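Local coordinates for protein cysteine desulfurase (Thermococcus onnurineus, PDB 5B89) that probably catalyses the pyridoxal-phosphate-dependent transfer of sulfur from L-cysteine to a sulfur carrier, releasing L-alanine, at residues 107-121 and 136-148. Residues are numbered along the deposited sequence; the frame is centred on the assembly and turned at random.
With PLP (pyridoxal-5'-phosphate), chain G.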
loop_
_atom_site.group_PDB
_atom_site.type_symbol
_atom_site.label_atom_id
_atom_site.label_comp_id
_atom_site.label_asym_id
_atom_site.label_seq_id
_atom_site.Cartn_x
_atom_site.Cartn_y
_atom_site.Cartn_z
ATOM N N SER B 107 3.636 -4.049 8.658
ATOM C CA SER B 107 4.710 -3.115 9.022
ATOM C C SER B 107 4.167 -1.657 8.969
ATOM O O SER B 107 4.408 -0.883 9.979
ATOM C CB SER B 107 5.877 -3.234 8.102
ATOM O OG SER B 107 6.409 -4.576 8.192
ATOM N N GLU B 108 3.459 -1.275 7.917
ATOM C CA GLU B 108 2.820 0.046 7.842
ATOM C C GLU B 108 1.871 0.195 9.055
ATOM O O GLU B 108 1.932 1.207 9.772
ATOM C CB GLU B 108 2.102 0.314 6.542
ATOM C CG GLU B 108 1.452 1.684 6.490
ATOM C CD GLU B 108 0.556 1.889 5.247
ATOM O OE1 GLU B 108 0.836 1.306 4.203
ATOM O OE2 GLU B 108 -0.286 2.806 5.285
ATOM N N SER B 109 0.997 -0.806 9.291
ATOM C CA SER B 109 0.069 -0.698 10.401
ATOM C C SER B 109 0.735 -0.436 11.750
ATOM O O SER B 109 0.310 0.506 12.483
ATOM C CB SER B 109 -0.702 -1.982 10.530
ATOM O OG SER B 109 -1.516 -2.240 9.396
ATOM N N LEU B 110 1.822 -1.138 12.055
ATOM C CA LEU B 110 2.482 -0.931 13.360
ATOM C C LEU B 110 3.208 0.400 13.435
ATOM O O LEU B 110 3.139 1.073 14.452
ATOM C CB LEU B 110 3.476 -2.072 13.637
ATOM C CG LEU B 110 2.821 -3.439 13.835
ATOM C CD1 LEU B 110 3.837 -4.579 13.774
ATOM C CD2 LEU B 110 1.991 -3.561 15.121
ATOM N N ASN B 111 3.789 0.830 12.339
ATOM C CA ASN B 111 4.396 2.176 12.295
ATOM C C ASN B 111 3.307 3.215 12.515
ATOM O O ASN B 111 3.541 4.203 13.199
ATOM C CB ASN B 111 5.076 2.452 10.960
ATOM C CG ASN B 111 6.510 1.952 10.951
ATOM O OD1 ASN B 111 7.477 2.693 11.251
ATOM N ND2 ASN B 111 6.708 0.692 10.566
ATOM N N LEU B 112 2.121 3.051 11.896
ATOM C CA LEU B 112 1.022 4.020 12.094
ATOM C C LEU B 112 0.608 4.085 13.540
ATOM O O LEU B 112 0.265 5.191 14.011
ATOM C CB LEU B 112 -0.164 3.713 11.191
ATOM C CG LEU B 112 0.081 3.859 9.699
ATOM C CD1 LEU B 112 -1.229 3.441 9.039
ATOM C CD2 LEU B 112 0.540 5.246 9.332
ATOM N N VAL B 113 0.583 2.979 14.233
ATOM C CA VAL B 113 0.253 3.011 15.665
ATOM C C VAL B 113 1.254 3.878 16.400
ATOM O O VAL B 113 0.810 4.743 17.213
ATOM C CB VAL B 113 0.138 1.614 16.298
ATOM C CG1 VAL B 113 -0.138 1.656 17.834
ATOM C CG2 VAL B 113 -0.899 0.769 15.600
ATOM N N ALA B 114 2.524 3.606 16.201
ATOM C CA ALA B 114 3.553 4.361 16.955
ATOM C C ALA B 114 3.466 5.840 16.531
ATOM O O ALA B 114 3.564 6.745 17.477
ATOM C CB ALA B 114 4.942 3.805 16.648
ATOM N N LEU B 115 3.290 6.197 15.256
ATOM C CA LEU B 115 3.273 7.587 14.861
ATOM C C LEU B 115 2.016 8.195 15.403
ATOM O O LEU B 115 2.134 9.347 15.911
ATOM C CB LEU B 115 3.260 7.666 13.345
ATOM C CG LEU B 115 4.617 7.277 12.682
ATOM C CD1 LEU B 115 4.446 7.127 11.165
ATOM C CD2 LEU B 115 5.710 8.306 12.946
ATOM N N GLY B 116 0.878 7.541 15.370
ATOM C CA GLY B 116 -0.365 8.118 15.812
ATOM C C GLY B 116 -0.576 8.246 17.300
ATOM O O GLY B 116 -1.426 8.979 17.705
ATOM N N LEU B 117 0.211 7.522 18.069
ATOM C CA LEU B 117 0.126 7.580 19.510
ATOM C C LEU B 117 1.316 8.274 20.140
ATOM O O LEU B 117 1.317 8.424 21.280
ATOM C CB LEU B 117 0.041 6.190 20.157
ATOM C CG LEU B 117 -1.208 5.383 19.847
ATOM C CD1 LEU B 117 -1.116 4.049 20.543
ATOM C CD2 LEU B 117 -2.459 6.108 20.283
ATOM N N GLY B 118 2.300 8.681 19.371
ATOM C CA GLY B 118 3.490 9.281 19.939
ATOM C C GLY B 118 3.216 10.406 20.898
ATOM O O GLY B 118 3.868 10.533 21.890
ATOM N N HIS B 119 2.230 11.181 20.560
ATOM C CA HIS B 119 1.858 12.392 21.387
ATOM C C HIS B 119 1.393 12.035 22.769
ATOM O O HIS B 119 1.464 12.911 23.648
ATOM C CB HIS B 119 0.794 13.216 20.623
ATOM C CG HIS B 119 -0.527 12.543 20.524
ATOM N ND1 HIS B 119 -1.594 12.724 21.371
ATOM C CD2 HIS B 119 -0.927 11.590 19.647
ATOM C CE1 HIS B 119 -2.599 11.954 21.005
ATOM N NE2 HIS B 119 -2.205 11.249 19.965
ATOM N N ILE B 120 0.975 10.788 23.070
ATOM C CA ILE B 120 0.462 10.467 24.393
ATOM C C ILE B 120 1.580 10.260 25.417
ATOM O O ILE B 120 1.292 10.225 26.609
ATOM C CB ILE B 120 -0.461 9.237 24.418
ATOM C CG1 ILE B 120 0.274 7.886 24.282
ATOM C CG2 ILE B 120 -1.521 9.354 23.357
ATOM C CD1 ILE B 120 -0.610 6.648 24.544
ATOM N N PHE B 121 2.777 10.023 24.977
ATOM C CA PHE B 121 3.857 9.678 25.854
ATOM C C PHE B 121 4.572 10.858 26.491
ATOM O O PHE B 121 4.703 11.866 25.895
ATOM C CB PHE B 121 4.896 8.832 25.092
ATOM C CG PHE B 121 4.384 7.490 24.647
ATOM C CD1 PHE B 121 4.434 6.408 25.473
ATOM C CD2 PHE B 121 3.868 7.327 23.394
ATOM C CE1 PHE B 121 3.967 5.190 25.079
ATOM C CE2 PHE B 121 3.376 6.115 22.998
ATOM C CZ PHE B 121 3.412 5.054 23.857
ATOM N N SER B 136 9.571 -5.256 12.517
ATOM C CA SER B 136 8.483 -4.299 12.335
ATOM C C SER B 136 7.697 -4.019 13.600
ATOM O O SER B 136 7.063 -3.045 13.686
ATOM C CB SER B 136 7.544 -4.727 11.234
ATOM O OG SER B 136 8.162 -4.635 10.001
ATOM N N ASP B 137 7.790 -4.900 14.568
ATOM C CA ASP B 137 7.157 -4.678 15.872
ATOM C C ASP B 137 8.206 -4.331 16.934
ATOM O O ASP B 137 7.936 -4.492 18.068
ATOM C CB ASP B 137 6.283 -5.840 16.350
ATOM C CG ASP B 137 5.281 -5.411 17.468
ATOM O OD1 ASP B 137 4.904 -4.263 17.466
ATOM O OD2 ASP B 137 4.930 -6.234 18.299
ATOM N N LEU B 138 9.365 -3.882 16.509
ATOM C CA LEU B 138 10.422 -3.494 17.423
ATOM C C LEU B 138 10.930 -2.101 17.120
ATOM O O LEU B 138 10.875 -1.262 17.954
ATOM C CB LEU B 138 11.548 -4.504 17.367
ATOM C CG LEU B 138 12.747 -4.158 18.210
ATOM C CD1 LEU B 138 12.306 -3.955 19.625
ATOM C CD2 LEU B 138 13.794 -5.235 18.138
ATOM N N LEU B 139 11.378 -1.880 15.906
ATOM C CA LEU B 139 11.941 -0.620 15.514
ATOM C C LEU B 139 11.056 0.571 15.767
ATOM O O LEU B 139 11.549 1.597 16.227
ATOM C CB LEU B 139 12.414 -0.661 14.049
ATOM C CG LEU B 139 13.847 -1.063 13.801
ATOM C CD1 LEU B 139 14.143 -2.429 14.353
ATOM C CD2 LEU B 139 14.153 -0.966 12.318
ATOM N N PRO B 140 9.742 0.533 15.425
ATOM C CA PRO B 140 8.975 1.717 15.739
ATOM C C PRO B 140 8.987 2.075 17.214
ATOM O O PRO B 140 8.921 3.296 17.532
ATOM C CB PRO B 140 7.555 1.382 15.191
ATOM C CG PRO B 140 7.829 0.327 14.145
ATOM C CD PRO B 140 8.954 -0.491 14.728
ATOM N N TRP B 141 9.016 1.098 18.098
ATOM C CA TRP B 141 8.992 1.347 19.523
ATOM C C TRP B 141 10.360 1.837 19.966
ATOM O O TRP B 141 10.446 2.725 20.873
ATOM C CB TRP B 141 8.568 0.120 20.282
ATOM C CG TRP B 141 7.266 -0.486 19.751
ATOM C CD1 TRP B 141 7.180 -1.725 19.237
ATOM C CD2 TRP B 141 6.039 0.137 19.633
ATOM N NE1 TRP B 141 5.912 -1.935 18.804
ATOM C CE2 TRP B 141 5.206 -0.790 18.975
ATOM C CE3 TRP B 141 5.551 1.415 19.923
ATOM C CZ2 TRP B 141 3.855 -0.495 18.673
ATOM C CZ3 TRP B 141 4.188 1.695 19.612
ATOM C CH2 TRP B 141 3.400 0.724 19.030
ATOM N N GLN B 142 11.418 1.286 19.383
ATOM C CA GLN B 142 12.796 1.787 19.654
ATOM C C GLN B 142 12.969 3.184 19.276
ATOM O O GLN B 142 13.597 3.968 20.052
ATOM C CB GLN B 142 13.827 0.920 18.924
ATOM C CG GLN B 142 13.996 -0.445 19.509
ATOM C CD GLN B 142 14.944 -1.288 18.665
ATOM O OE1 GLN B 142 14.949 -1.151 17.430
ATOM N NE2 GLN B 142 15.661 -2.164 19.272
ATOM N N ARG B 143 12.517 3.611 18.113
ATOM C CA ARG B 143 12.590 4.990 17.624
ATOM C C ARG B 143 11.838 5.870 18.558
ATOM O O ARG B 143 12.365 6.936 18.973
ATOM C CB ARG B 143 12.126 5.147 16.137
ATOM C CG ARG B 143 12.166 6.536 15.582
ATOM C CD ARG B 143 11.663 6.544 14.090
ATOM N NE ARG B 143 10.316 6.035 13.939
ATOM C CZ ARG B 143 9.697 5.803 12.773
ATOM N NH1 ARG B 143 10.351 6.060 11.652
ATOM N NH2 ARG B 143 8.410 5.309 12.781
ATOM N N LEU B 144 10.621 5.511 18.923
ATOM C CA LEU B 144 9.748 6.386 19.774
ATOM C C LEU B 144 10.461 6.540 21.110
ATOM O O LEU B 144 10.584 7.674 21.680
ATOM C CB LEU B 144 8.375 5.774 19.861
ATOM C CG LEU B 144 7.233 6.556 20.465
ATOM C CD1 LEU B 144 7.024 7.790 19.600
ATOM C CD2 LEU B 144 5.984 5.680 20.458
ATOM N N ALA B 145 10.969 5.439 21.657
ATOM C CA ALA B 145 11.610 5.472 23.000
ATOM C C ALA B 145 12.879 6.338 22.972
ATOM O O ALA B 145 13.131 7.086 23.956
ATOM C CB ALA B 145 11.949 4.064 23.505
ATOM N N THR B 146 13.645 6.282 21.902
ATOM C CA THR B 146 14.886 7.075 21.752
ATOM C C THR B 146 14.480 8.529 21.620
ATOM O O THR B 146 15.028 9.360 22.327
ATOM C CB THR B 146 15.675 6.678 20.499
ATOM O OG1 THR B 146 16.120 5.376 20.731
ATOM C CG2 THR B 146 16.846 7.552 20.264
ATOM N N LYS B 147 13.529 8.855 20.772
ATOM C CA LYS B 147 13.116 10.239 20.595
ATOM C C LYS B 147 12.548 10.967 21.786
ATOM O O LYS B 147 12.843 12.101 21.990
ATOM C CB LYS B 147 12.064 10.339 19.501
ATOM C CG LYS B 147 12.591 10.338 18.101
ATOM C CD LYS B 147 11.450 10.132 17.130
ATOM C CE LYS B 147 10.443 11.258 17.098
ATOM N NZ LYS B 147 9.932 11.326 15.703
ATOM N N LEU B 148 11.695 10.297 22.517
ATOM C CA LEU B 148 10.990 10.858 23.624
ATOM C C LEU B 148 11.522 10.541 24.995
ATOM O O LEU B 148 11.002 11.025 25.915
ATOM C CB LEU B 148 9.530 10.435 23.558
ATOM C CG LEU B 148 8.880 10.707 22.212
ATOM C CD1 LEU B 148 7.492 10.158 22.025
ATOM C CD2 LEU B 148 8.974 12.153 21.828
HETATM N N1 PLP G . 5.350 -9.431 12.175
HETATM C C2 PLP G . 5.390 -10.789 12.083
HETATM C C2A PLP G . 5.240 -11.659 13.312
HETATM C C3 PLP G . 5.619 -11.328 10.805
HETATM O O3 PLP G . 5.663 -12.675 10.657
HETATM C C4 PLP G . 5.714 -10.475 9.675
HETATM C C4A PLP G . 6.032 -11.141 8.278
HETATM C C5 PLP G . 5.576 -9.077 9.873
HETATM C C6 PLP G . 5.413 -8.549 11.135
HETATM C C5A PLP G . 5.725 -8.157 8.665
HETATM O O4P PLP G . 4.600 -8.377 7.761
HETATM P P PLP G . 4.713 -7.544 6.460
HETATM O O1P PLP G . 3.564 -7.980 5.685
HETATM O O2P PLP G . 6.040 -7.961 5.822
HETATM O O3P PLP G . 4.743 -6.132 6.818
#
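Ala114 CB sits against Trp141 CZ3 at 3.7 Å and also packs on Pro140 CB, at the middle of the interface between helices 107-117 and 139-148. The indole reaches this spot because CG of Trp141 lies anti to the residue's carbonyl carbon (chi1 -52°), and Val113 CG1 comes to the ring edge at CH2, near the indole plane. Trp141 NE1 donates an almost straight bond of 2.9 Å to Asp137 OD1, which it meets from above the carboxylate plane, while strand 177-181 packs on the indole through Ala179. With an alanine in place of Trp141, a gap would probably open beside Val113 and Ala114 and Asp137 OD1 would lose this donor. Leu110, the residue most covered here, packs its CD1 on Asp137 CB at 3.8 Å and against Ser136 O, which is buried without a polar partner in the model. Such near-parallel helices, the axes of their short segments 9.3 Å apart at closest approach and 20° in angle, pack side by side against the same face of the central mixed sheet of the class-V aminotransferase fold. At their cofactor end, Ser136 OG donates a 2.5 Å bond to the hydroxyl of Ser107, a residue whose OG and backbone N both bind O3P of the pyridoxal phosphate, so Ser136 stands in the second shell; its OG also bonds Gly264 N of the second subunit. Asn111 ND2 returns to Ser107 O at 2.8 Å from above the carbonyl plane, and Pro140 CG packs against this amide. Toward the far end Leu144 is still buried, its CD2 touching Phe121 CE2 at 3.7 Å, but Gly118, Phe121 and Leu148 are partly exposed. Looser is the flank beyond Asn111, where partly exposed Arg143 brushes Leu115 CD2 with NH2 at 4.0 Å, while its NH1 bonds Pro260 O of the second subunit.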